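Local coordinates for methane monooxygenase hydroxylase, MmoD (Methylosinus sporium, PDB 6D7K), which probably binds the hydroxylase component of soluble methane monooxygenase and inhibits it, rather than acting as an enzyme itself, at residues 18-23 and 68-73; 34-39 and 56-61; 38-43 and 63-68. All coordinates share one frame; numbering follows the deposited sequence.

Interaction 1: residues 18-23 and 68-73; sequences LIHSDA and HFKRQD
K70 and D22 form a salt bridge at the surface, between the single helix 55-74 and the turn just after strand 17-21. The fold is a four-stranded antiparallel sheet with this helix packed along one face, nearly parallel to strand 36-42. K70 NZ donates to D22 OD2 at 2.6 Å. It comes in on the syn side, 29° out of the carboxylate plane. The lysine chain runs straight through its middle bonds and bends at the last one (chi4 -83°), which turns NZ to the acid. H20 adds a second donor from within the strand. Its NE2 gives a fairly straight bond to the same D22 OD2 at 2.9 Å, with the oxygen near the plane of the imidazole. On the other carboxylate oxygen, D22 OD1 accepts from the backbone N of R24, an Asx turn, and from that of Y25. These bonds fix the carboxylate just past the strand end. H20 also belongs to a classic beta bulge: I19 and H20 both lie opposite A27 of strand 25-31. D22 OD2 thus sits between its two donors, H20 NE2 on one side of the carboxylate plane and K70 NZ on the other.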
loop_
_atom_site.group_PDB
_atom_site.type_symbol
_atom_site.label_atom_id
_atom_site.label_comp_id
_atom_site.label_asym_id
_atom_site.label_seq_id
_atom_site.Cartn_x
_atom_site.Cartn_y
_atom_site.Cartn_z
ATOM N N LEU H 18 -13.727 -26.814 -13.989
ATOM C CA LEU H 18 -14.704 -25.934 -13.354
ATOM C C LEU H 18 -15.513 -26.713 -12.324
ATOM O O LEU H 18 -16.258 -27.629 -12.684
ATOM C CB LEU H 18 -15.633 -25.338 -14.404
ATOM C CG LEU H 18 -16.748 -24.519 -13.772
ATOM C CD1 LEU H 18 -16.209 -23.157 -13.400
ATOM C CD2 LEU H 18 -17.904 -24.396 -14.714
ATOM N N ILE H 19 -15.403 -26.339 -11.050
ATOM C CA ILE H 19 -16.091 -27.067 -9.990
ATOM C C ILE H 19 -17.267 -26.302 -9.383
ATOM O O ILE H 19 -18.076 -26.912 -8.664
ATOM C CB ILE H 19 -15.110 -27.520 -8.879
ATOM C CG1 ILE H 19 -14.346 -26.341 -8.264
ATOM C CG2 ILE H 19 -14.137 -28.560 -9.407
ATOM C CD1 ILE H 19 -13.605 -26.695 -6.968
ATOM N N HIS H 20 -17.406 -25.006 -9.650
ATOM C CA HIS H 20 -18.583 -24.267 -9.194
ATOM C C HIS H 20 -18.910 -23.159 -10.178
ATOM O O HIS H 20 -18.013 -22.495 -10.701
ATOM C CB HIS H 20 -18.383 -23.663 -7.804
ATOM C CG HIS H 20 -19.636 -23.122 -7.202
ATOM N ND1 HIS H 20 -20.461 -23.884 -6.406
ATOM C CD2 HIS H 20 -20.205 -21.896 -7.272
ATOM C CE1 HIS H 20 -21.493 -23.152 -6.020
ATOM N NE2 HIS H 20 -21.356 -21.939 -6.525
ATOM N N SER H 21 -20.200 -22.967 -10.428
ATOM C CA SER H 21 -20.657 -21.921 -11.337
ATOM C C SER H 21 -22.083 -21.589 -10.968
ATOM O O SER H 21 -22.955 -22.452 -11.057
ATOM C CB SER H 21 -20.579 -22.357 -12.783
ATOM O OG SER H 21 -20.597 -21.217 -13.622
ATOM N N ASP H 22 -22.315 -20.365 -10.520
ATOM C CA ASP H 22 -23.665 -19.869 -10.331
ATOM C C ASP H 22 -23.679 -18.413 -10.796
ATOM O O ASP H 22 -22.738 -17.943 -11.450
ATOM C CB ASP H 22 -24.130 -20.095 -8.884
ATOM C CG ASP H 22 -23.333 -19.295 -7.868
ATOM O OD1 ASP H 22 -22.758 -18.237 -8.217
ATOM O OD2 ASP H 22 -23.288 -19.730 -6.698
ATOM N N ALA H 23 -24.763 -17.694 -10.486
ATOM C CA ALA H 23 -24.927 -16.359 -11.065
ATOM C C ALA H 23 -23.741 -15.451 -10.754
ATOM O O ALA H 23 -23.391 -14.591 -11.571
ATOM C CB ALA H 23 -26.219 -15.718 -10.567
ATOM N N HIS H 68 -19.266 -19.162 3.276
ATOM C CA HIS H 68 -18.901 -17.981 4.041
ATOM C C HIS H 68 -19.177 -16.727 3.230
ATOM O O HIS H 68 -19.841 -15.804 3.709
ATOM C CB HIS H 68 -17.428 -18.075 4.473
ATOM C CG HIS H 68 -16.802 -16.760 4.814
ATOM N ND1 HIS H 68 -17.232 -15.980 5.869
ATOM C CD2 HIS H 68 -15.787 -16.080 4.232
ATOM C CE1 HIS H 68 -16.514 -14.871 5.911
ATOM N NE2 HIS H 68 -15.627 -14.908 4.932
ATOM N N PHE H 69 -18.699 -16.696 1.986
ATOM C CA PHE H 69 -19.008 -15.586 1.091
ATOM C C PHE H 69 -20.510 -15.350 0.976
ATOM O O PHE H 69 -20.983 -14.219 1.122
ATOM C CB PHE H 69 -18.391 -15.845 -0.284
ATOM C CG PHE H 69 -16.904 -15.721 -0.295
ATOM C CD1 PHE H 69 -16.230 -15.314 0.838
ATOM C CD2 PHE H 69 -16.175 -15.991 -1.427
ATOM C CE1 PHE H 69 -14.848 -15.190 0.835
ATOM C CE2 PHE H 69 -14.787 -15.867 -1.431
ATOM C CZ PHE H 69 -14.132 -15.469 -0.308
ATOM N N LYS H 70 -21.282 -16.405 0.718
ATOM C CA LYS H 70 -22.719 -16.216 0.517
ATOM C C LYS H 70 -23.397 -15.688 1.777
ATOM O O LYS H 70 -24.284 -14.833 1.693
ATOM C CB LYS H 70 -23.368 -17.523 0.051
ATOM C CG LYS H 70 -22.930 -17.932 -1.346
ATOM C CD LYS H 70 -23.516 -19.268 -1.750
ATOM C CE LYS H 70 -22.998 -19.711 -3.110
ATOM N NZ LYS H 70 -23.757 -19.094 -4.221
ATOM N N ARG H 71 -22.989 -16.178 2.951
ATOM C CA ARG H 71 -23.469 -15.610 4.208
ATOM C C ARG H 71 -23.163 -14.120 4.299
ATOM O O ARG H 71 -23.991 -13.338 4.782
ATOM C CB ARG H 71 -22.839 -16.347 5.388
ATOM C CG ARG H 71 -23.817 -17.127 6.229
ATOM C CD ARG H 71 -23.096 -17.861 7.335
ATOM N NE ARG H 71 -22.963 -19.290 7.059
ATOM C CZ ARG H 71 -23.850 -20.205 7.444
ATOM N NH1 ARG H 71 -24.929 -19.820 8.117
ATOM N NH2 ARG H 71 -23.661 -21.498 7.160
ATOM N N GLN H 72 -21.972 -13.709 3.858
ATOM C CA GLN H 72 -21.646 -12.288 3.833
ATOM C C GLN H 72 -22.618 -11.536 2.940
ATOM O O GLN H 72 -23.168 -10.502 3.333
ATOM C CB GLN H 72 -20.197 -12.068 3.370
ATOM C CG GLN H 72 -19.151 -12.477 4.410
ATOM C CD GLN H 72 -17.762 -11.880 4.179
ATOM O OE1 GLN H 72 -17.181 -12.004 3.094
ATOM N NE2 GLN H 72 -17.220 -11.235 5.216
ATOM N N ASP H 73 -22.851 -12.051 1.735
ATOM C CA ASP H 73 -23.806 -11.420 0.833
ATOM C C ASP H 73 -25.201 -11.385 1.451
ATOM O O ASP H 73 -25.835 -10.329 1.517
ATOM C CB ASP H 73 -23.811 -12.156 -0.505
ATOM C CG ASP H 73 -22.424 -12.267 -1.110
ATOM O OD1 ASP H 73 -21.543 -11.461 -0.727
ATOM O OD2 ASP H 73 -22.216 -13.157 -1.964
#

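Interaction 2: residues 34-39 and 56-61; sequences YMWRWE and DSSRKA
S58 lies against W36 and W38, and A61 packs on W38. This is the start of the helix-on-sheet packing in an alpha+beta fold, with one helix on an antiparallel sheet. Strand 36-39 and helix 56-61 run nearly parallel, with their axes 26° apart and 9.1 Å at closest. W36 and W38 both project from the sheet face under the helix, while R37 between them points to the other face. Their indoles start out differently. In W36, CG stands beside the backbone N and anti to the carbonyl carbon (chi1 -77°). In W38, CG lies between the backbone N and the carbonyl carbon (chi1 47°), which brings the indole alongside A61. W36 uses its CB rather than its ring tip, meeting S58 OG at 3.7 Å. The W36 indole leans toward T29 and D31 of the neighbouring strand. W38 presents its pyrrole corner to the serine, with CD1 3.8 Å from S58 OG. This oxygen is not bonded to either tryptophan. It hydrogen-bonds to S54 O and T29 OG1, so its polar needs are met beside two aromatic residues. One helical turn on, A61 offers a single methyl to the indole. W38 NE1 has a weak hydrogen bond to S52 OG on strand 45-52. A61 CB approaches W38 obliquely on the NE1-CE2-CZ2 side, nearly equidistant from W38 NE1 (3.8 Å), CE2 (3.9 Å) and CZ2 (3.9 Å).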
loop_
_atom_site.group_PDB
_atom_site.type_symbol
_atom_site.label_atom_id
_atom_site.label_comp_id
_atom_site.label_asym_id
_atom_site.label_seq_id
_atom_site.Cartn_x
_atom_site.Cartn_y
_atom_site.Cartn_z
ATOM N N TYR H 34 1.594 -32.780 -6.966
ATOM C CA TYR H 34 1.803 -32.772 -5.563
ATOM C C TYR H 34 0.644 -32.190 -4.802
ATOM O O TYR H 34 0.440 -32.524 -3.687
ATOM C CB TYR H 34 3.091 -32.054 -5.268
ATOM C CG TYR H 34 3.074 -30.571 -5.432
ATOM C CD1 TYR H 34 2.673 -29.758 -4.420
ATOM C CD2 TYR H 34 3.513 -29.979 -6.581
ATOM C CE1 TYR H 34 2.662 -28.420 -4.571
ATOM C CE2 TYR H 34 3.516 -28.634 -6.717
ATOM C CZ TYR H 34 3.084 -27.875 -5.704
ATOM O OH TYR H 34 3.071 -26.554 -5.814
ATOM N N MET H 35 -0.147 -31.357 -5.444
ATOM C CA MET H 35 -1.286 -30.750 -4.814
ATOM C C MET H 35 -2.301 -30.314 -5.822
ATOM O O MET H 35 -2.072 -30.397 -6.965
ATOM C CB MET H 35 -0.811 -29.539 -4.067
ATOM C CG MET H 35 -1.490 -29.253 -2.769
ATOM S SD MET H 35 -1.335 -30.483 -1.539
ATOM C CE MET H 35 -2.270 -29.681 -0.317
ATOM N N TRP H 36 -3.448 -29.865 -5.388
ATOM C CA TRP H 36 -4.432 -29.351 -6.310
ATOM C C TRP H 36 -4.651 -27.890 -5.957
ATOM O O TRP H 36 -4.807 -27.573 -4.840
ATOM C CB TRP H 36 -5.743 -30.124 -6.235
ATOM C CG TRP H 36 -5.804 -31.434 -6.872
ATOM C CD1 TRP H 36 -5.255 -32.537 -6.439
ATOM C CD2 TRP H 36 -6.543 -31.791 -8.016
ATOM N NE1 TRP H 36 -5.548 -33.564 -7.227
ATOM C CE2 TRP H 36 -6.351 -33.124 -8.220
ATOM C CE3 TRP H 36 -7.334 -31.097 -8.909
ATOM C CZ2 TRP H 36 -6.916 -33.783 -9.257
ATOM C CZ3 TRP H 36 -7.862 -31.741 -9.917
ATOM C CH2 TRP H 36 -7.675 -33.065 -10.091
ATOM N N ARG H 37 -4.649 -27.005 -6.928
ATOM C CA ARG H 37 -4.817 -25.595 -6.705
ATOM C C ARG H 37 -6.160 -25.089 -7.084
ATOM O O ARG H 37 -6.562 -25.262 -8.138
ATOM C CB ARG H 37 -3.775 -24.837 -7.497
ATOM C CG ARG H 37 -3.259 -23.607 -6.830
ATOM C CD ARG H 37 -3.135 -22.436 -7.760
ATOM N NE ARG H 37 -1.816 -22.380 -8.340
ATOM C CZ ARG H 37 -0.913 -21.441 -8.110
ATOM N NH1 ARG H 37 -1.181 -20.428 -7.335
ATOM N NH2 ARG H 37 0.268 -21.525 -8.665
ATOM N N TRP H 38 -6.845 -24.393 -6.220
ATOM C CA TRP H 38 -8.158 -23.918 -6.596
ATOM C C TRP H 38 -8.235 -22.408 -6.403
ATOM O O TRP H 38 -7.477 -21.824 -5.626
ATOM C CB TRP H 38 -9.257 -24.633 -5.791
ATOM C CG TRP H 38 -9.041 -24.750 -4.296
ATOM C CD1 TRP H 38 -8.571 -25.842 -3.616
ATOM C CD2 TRP H 38 -9.340 -23.764 -3.297
ATOM N NE1 TRP H 38 -8.547 -25.588 -2.264
ATOM C CE2 TRP H 38 -9.014 -24.318 -2.047
ATOM C CE3 TRP H 38 -9.845 -22.466 -3.342
ATOM C CZ2 TRP H 38 -9.176 -23.624 -0.864
ATOM C CZ3 TRP H 38 -10.003 -21.783 -2.160
ATOM C CH2 TRP H 38 -9.665 -22.359 -0.941
ATOM N N GLU H 39 -9.153 -21.777 -7.147
ATOM C CA GLU H 39 -9.428 -20.346 -7.049
ATOM C C GLU H 39 -10.928 -20.107 -7.134
ATOM O O GLU H 39 -11.664 -20.874 -7.764
ATOM C CB GLU H 39 -8.733 -19.554 -8.148
ATOM C CG GLU H 39 -8.616 -20.337 -9.411
ATOM C CD GLU H 39 -8.158 -19.493 -10.580
ATOM O OE1 GLU H 39 -8.027 -20.049 -11.703
ATOM O OE2 GLU H 39 -7.923 -18.280 -10.374
ATOM N N ASP H 56 -11.467 -34.172 -4.854
ATOM C CA ASP H 56 -12.598 -34.314 -3.938
ATOM C C ASP H 56 -12.585 -33.226 -2.869
ATOM O O ASP H 56 -13.616 -32.593 -2.603
ATOM C CB ASP H 56 -12.590 -35.692 -3.262
ATOM C CG ASP H 56 -12.456 -36.857 -4.240
ATOM O OD1 ASP H 56 -11.494 -36.898 -5.052
ATOM O OD2 ASP H 56 -13.309 -37.765 -4.147
ATOM N N SER H 57 -11.427 -33.016 -2.212
ATOM C CA SER H 57 -11.341 -32.032 -1.129
ATOM C C SER H 57 -11.250 -30.597 -1.650
ATOM O O SER H 57 -11.579 -29.664 -0.912
ATOM C CB SER H 57 -10.161 -32.356 -0.198
ATOM O OG SER H 57 -8.962 -32.677 -0.898
ATOM N N SER H 58 -10.818 -30.407 -2.898
ATOM C CA SER H 58 -10.997 -29.126 -3.563
ATOM C C SER H 58 -12.456 -28.705 -3.539
ATOM O O SER H 58 -12.780 -27.553 -3.211
ATOM C CB SER H 58 -10.511 -29.212 -5.002
ATOM O OG SER H 58 -9.103 -29.283 -5.068
ATOM N N ARG H 59 -13.355 -29.625 -3.900
ATOM C CA ARG H 59 -14.772 -29.283 -3.927
ATOM C C ARG H 59 -15.270 -28.933 -2.538
ATOM O O ARG H 59 -15.986 -27.944 -2.350
ATOM C CB ARG H 59 -15.582 -30.437 -4.504
ATOM C CG ARG H 59 -15.238 -30.736 -5.947
ATOM C CD ARG H 59 -15.980 -31.947 -6.448
ATOM N NE ARG H 59 -17.270 -31.598 -7.020
ATOM C CZ ARG H 59 -18.151 -32.484 -7.474
ATOM N NH1 ARG H 59 -17.897 -33.787 -7.412
ATOM N NH2 ARG H 59 -19.295 -32.060 -7.997
ATOM N N LYS H 60 -14.894 -29.732 -1.548
ATOM C CA LYS H 60 -15.347 -29.493 -0.184
ATOM C C LYS H 60 -14.804 -28.173 0.340
ATOM O O LYS H 60 -15.531 -27.406 0.984
ATOM C CB LYS H 60 -14.915 -30.667 0.694
ATOM C CG LYS H 60 -15.601 -31.966 0.321
ATOM C CD LYS H 60 -16.976 -32.067 0.996
ATOM C CE LYS H 60 -16.892 -31.612 2.476
ATOM N NZ LYS H 60 -18.206 -31.488 3.206
ATOM N N ALA H 61 -13.533 -27.883 0.034
ATOM C CA ALA H 61 -12.908 -26.632 0.439
ATOM C C ALA H 61 -13.626 -25.427 -0.160
ATOM O O ALA H 61 -13.986 -24.482 0.554
ATOM C CB ALA H 61 -11.443 -26.640 0.009
#

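Interaction 3: residues 38-43 and 63-68; sequences WEILRD and AHVLSH
I40 packs against V65 and L66, joining strand 36-42 to the middle of helix 55-74 in the hydrophobic core. Its CB points from the sheet toward the helix and splits into two branches. The short branch, CG2, lies anti to the backbone N. It meets L66 CD2 at 3.6 Å. The long branch starts at CG1, which stands beside the backbone N (chi1 -56°). From there the chain runs straight on (chi2 174°) and carries CD1 to V65. This terminal methyl lies 3.7 Å from V65 CG1 and 3.8 Å from V65 CB, so it touches the valine at its branch point as well as at a methyl. The isoleucine thus touches two successive helix residues with two different methyls.

The helix side chains reply in different ways. V65 points at the strand and forks. Its CG1 goes to I40, and its CG2 goes to W38 CH2, at 4.1 Å, meeting the far end of the indole at a slant. L66 leaves the helix obliquely to the strand; CD1 continues its extended chain, while the other methyl, CD2, comes back to I40. I40 and L66 lie alongside, pointing opposite ways. All four of these residues are buried, and the contacts are apolar throughout.

The strand and helix axes are 10.2 Å apart and 24° off parallel. Backbone bonds hold strand 36-42 between strands 25-31 and 45-52: L41 pairs with E26, and I40 with V47 and Q48. The helix also meets a chain of another protein, to which H64 ND1 and H68 ND1 hydrogen-bond. The I40 cluster therefore lies between an inner strand and a helix that also serves the interface.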
loop_
_atom_site.group_PDB
_atom_site.type_symbol
_atom_site.label_atom_id
_atom_site.label_comp_id
_atom_site.label_asym_id
_atom_site.label_seq_id
_atom_site.Cartn_x
_atom_site.Cartn_y
_atom_site.Cartn_z
ATOM N N TRP H 38 -6.845 -24.393 -6.220
ATOM C CA TRP H 38 -8.158 -23.918 -6.596
ATOM C C TRP H 38 -8.235 -22.408 -6.403
ATOM O O TRP H 38 -7.477 -21.824 -5.626
ATOM C CB TRP H 38 -9.257 -24.633 -5.791
ATOM C CG TRP H 38 -9.041 -24.750 -4.296
ATOM C CD1 TRP H 38 -8.571 -25.842 -3.616
ATOM C CD2 TRP H 38 -9.340 -23.764 -3.297
ATOM N NE1 TRP H 38 -8.547 -25.588 -2.264
ATOM C CE2 TRP H 38 -9.014 -24.318 -2.047
ATOM C CE3 TRP H 38 -9.845 -22.466 -3.342
ATOM C CZ2 TRP H 38 -9.176 -23.624 -0.864
ATOM C CZ3 TRP H 38 -10.003 -21.783 -2.160
ATOM C CH2 TRP H 38 -9.665 -22.359 -0.941
ATOM N N GLU H 39 -9.153 -21.777 -7.147
ATOM C CA GLU H 39 -9.428 -20.346 -7.049
ATOM C C GLU H 39 -10.928 -20.107 -7.134
ATOM O O GLU H 39 -11.664 -20.874 -7.764
ATOM C CB GLU H 39 -8.733 -19.554 -8.148
ATOM C CG GLU H 39 -8.616 -20.337 -9.411
ATOM C CD GLU H 39 -8.158 -19.493 -10.580
ATOM O OE1 GLU H 39 -8.027 -20.049 -11.703
ATOM O OE2 GLU H 39 -7.923 -18.280 -10.374
ATOM N N ILE H 40 -11.369 -19.023 -6.507
ATOM C CA ILE H 40 -12.768 -18.624 -6.492
ATOM C C ILE H 40 -12.871 -17.234 -7.102
ATOM O O ILE H 40 -12.075 -16.347 -6.765
ATOM C CB ILE H 40 -13.332 -18.635 -5.063
ATOM C CG1 ILE H 40 -13.146 -20.019 -4.435
ATOM C CG2 ILE H 40 -14.801 -18.190 -5.071
ATOM C CD1 ILE H 40 -13.548 -20.085 -2.954
ATOM N N LEU H 41 -13.839 -17.040 -8.001
ATOM C CA LEU H 41 -14.065 -15.736 -8.625
ATOM C C LEU H 41 -15.453 -15.245 -8.271
ATOM O O LEU H 41 -16.403 -16.033 -8.195
ATOM C CB LEU H 41 -13.912 -15.766 -10.143
ATOM C CG LEU H 41 -12.540 -16.077 -10.741
ATOM C CD1 LEU H 41 -12.004 -17.369 -10.210
ATOM C CD2 LEU H 41 -12.623 -16.159 -12.263
ATOM N N ARG H 42 -15.557 -13.943 -8.017
ATOM C CA ARG H 42 -16.834 -13.283 -7.775
ATOM C C ARG H 42 -17.047 -12.280 -8.891
ATOM O O ARG H 42 -16.171 -11.454 -9.157
ATOM C CB ARG H 42 -16.875 -12.586 -6.416
ATOM C CG ARG H 42 -18.255 -12.073 -6.075
ATOM C CD ARG H 42 -18.253 -11.066 -4.947
ATOM N NE ARG H 42 -18.110 -11.691 -3.639
ATOM C CZ ARG H 42 -17.017 -11.589 -2.886
ATOM N NH1 ARG H 42 -15.978 -10.878 -3.334
ATOM N NH2 ARG H 42 -16.958 -12.189 -1.690
ATOM N N ASP H 43 -18.201 -12.368 -9.549
ATOM C CA ASP H 43 -18.538 -11.504 -10.681
ATOM C C ASP H 43 -17.368 -11.417 -11.661
ATOM O O ASP H 43 -17.080 -10.368 -12.235
ATOM C CB ASP H 43 -18.972 -10.109 -10.209
ATOM C CG ASP H 43 -20.136 -10.144 -9.206
ATOM O OD1 ASP H 43 -21.182 -10.774 -9.499
ATOM O OD2 ASP H 43 -20.001 -9.528 -8.120
ATOM N N ALA H 63 -16.547 -25.290 -1.217
ATOM C CA ALA H 63 -17.899 -25.187 -0.669
ATOM C C ALA H 63 -17.889 -24.490 0.696
ATOM O O ALA H 63 -18.771 -23.675 0.995
ATOM C CB ALA H 63 -18.553 -26.569 -0.593
ATOM N N HIS H 64 -16.899 -24.781 1.535
ATOM C CA HIS H 64 -16.811 -24.097 2.818
ATOM C C HIS H 64 -16.670 -22.597 2.609
ATOM O O HIS H 64 -17.452 -21.803 3.144
ATOM C CB HIS H 64 -15.622 -24.629 3.622
ATOM C CG HIS H 64 -15.872 -25.934 4.313
ATOM N ND1 HIS H 64 -17.042 -26.212 4.987
ATOM C CD2 HIS H 64 -15.079 -27.024 4.470
ATOM C CE1 HIS H 64 -16.967 -27.424 5.509
ATOM N NE2 HIS H 64 -15.788 -27.938 5.205
ATOM N N VAL H 65 -15.663 -22.192 1.829
ATOM C CA VAL H 65 -15.383 -20.770 1.629
ATOM C C VAL H 65 -16.572 -20.062 1.005
ATOM O O VAL H 65 -16.853 -18.902 1.328
ATOM C CB VAL H 65 -14.135 -20.575 0.758
ATOM C CG1 VAL H 65 -13.875 -19.096 0.593
ATOM C CG2 VAL H 65 -12.927 -21.301 1.337
ATOM N N LEU H 66 -17.273 -20.730 0.075
ATOM C CA LEU H 66 -18.442 -20.112 -0.559
ATOM C C LEU H 66 -19.590 -19.946 0.431
ATOM O O LEU H 66 -20.269 -18.914 0.434
ATOM C CB LEU H 66 -18.888 -20.926 -1.775
ATOM C CG LEU H 66 -18.002 -20.807 -3.019
ATOM C CD1 LEU H 66 -18.583 -21.582 -4.167
ATOM C CD2 LEU H 66 -17.820 -19.371 -3.424
ATOM N N SER H 67 -19.834 -20.943 1.275
ATOM C CA SER H 67 -20.833 -20.752 2.316
ATOM C C SER H 67 -20.545 -19.482 3.094
ATOM O O SER H 67 -21.467 -18.767 3.497
ATOM C CB SER H 67 -20.862 -21.966 3.241
ATOM O OG SER H 67 -20.864 -21.585 4.600
ATOM N N HIS H 68 -19.266 -19.162 3.276
ATOM C CA HIS H 68 -18.901 -17.981 4.041
ATOM C C HIS H 68 -19.177 -16.727 3.230
ATOM O O HIS H 68 -19.841 -15.804 3.709
ATOM C CB HIS H 68 -17.428 -18.075 4.473
ATOM C CG HIS H 68 -16.802 -16.760 4.814
ATOM N ND1 HIS H 68 -17.232 -15.980 5.869
ATOM C CD2 HIS H 68 -15.787 -16.080 4.232
ATOM C CE1 HIS H 68 -16.514 -14.871 5.911
ATOM N NE2 HIS H 68 -15.627 -14.908 4.932
#

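In the fold
All three contacts fasten helix 55-74 to the same four-stranded antiparallel sheet. Interactions 2 and 3 follow one another along strand 36-42 and share W38 and E39; their centres are 12 Å apart. Interaction 1 is at the helix's C-terminal end and reaches the end of strand 17-21 and the turn after it. Its centre is 5 Å from that of interaction 3, with H20 CD2 touching L66 CD1, and 16 Å from that of interaction 2. Along the chain, interactions 2 and 3 lie within the loop that interaction 1 closes. The buried contacts seat the helix on the sheet, and the surface ion pair ties its end. Residues of all three also meet another protein.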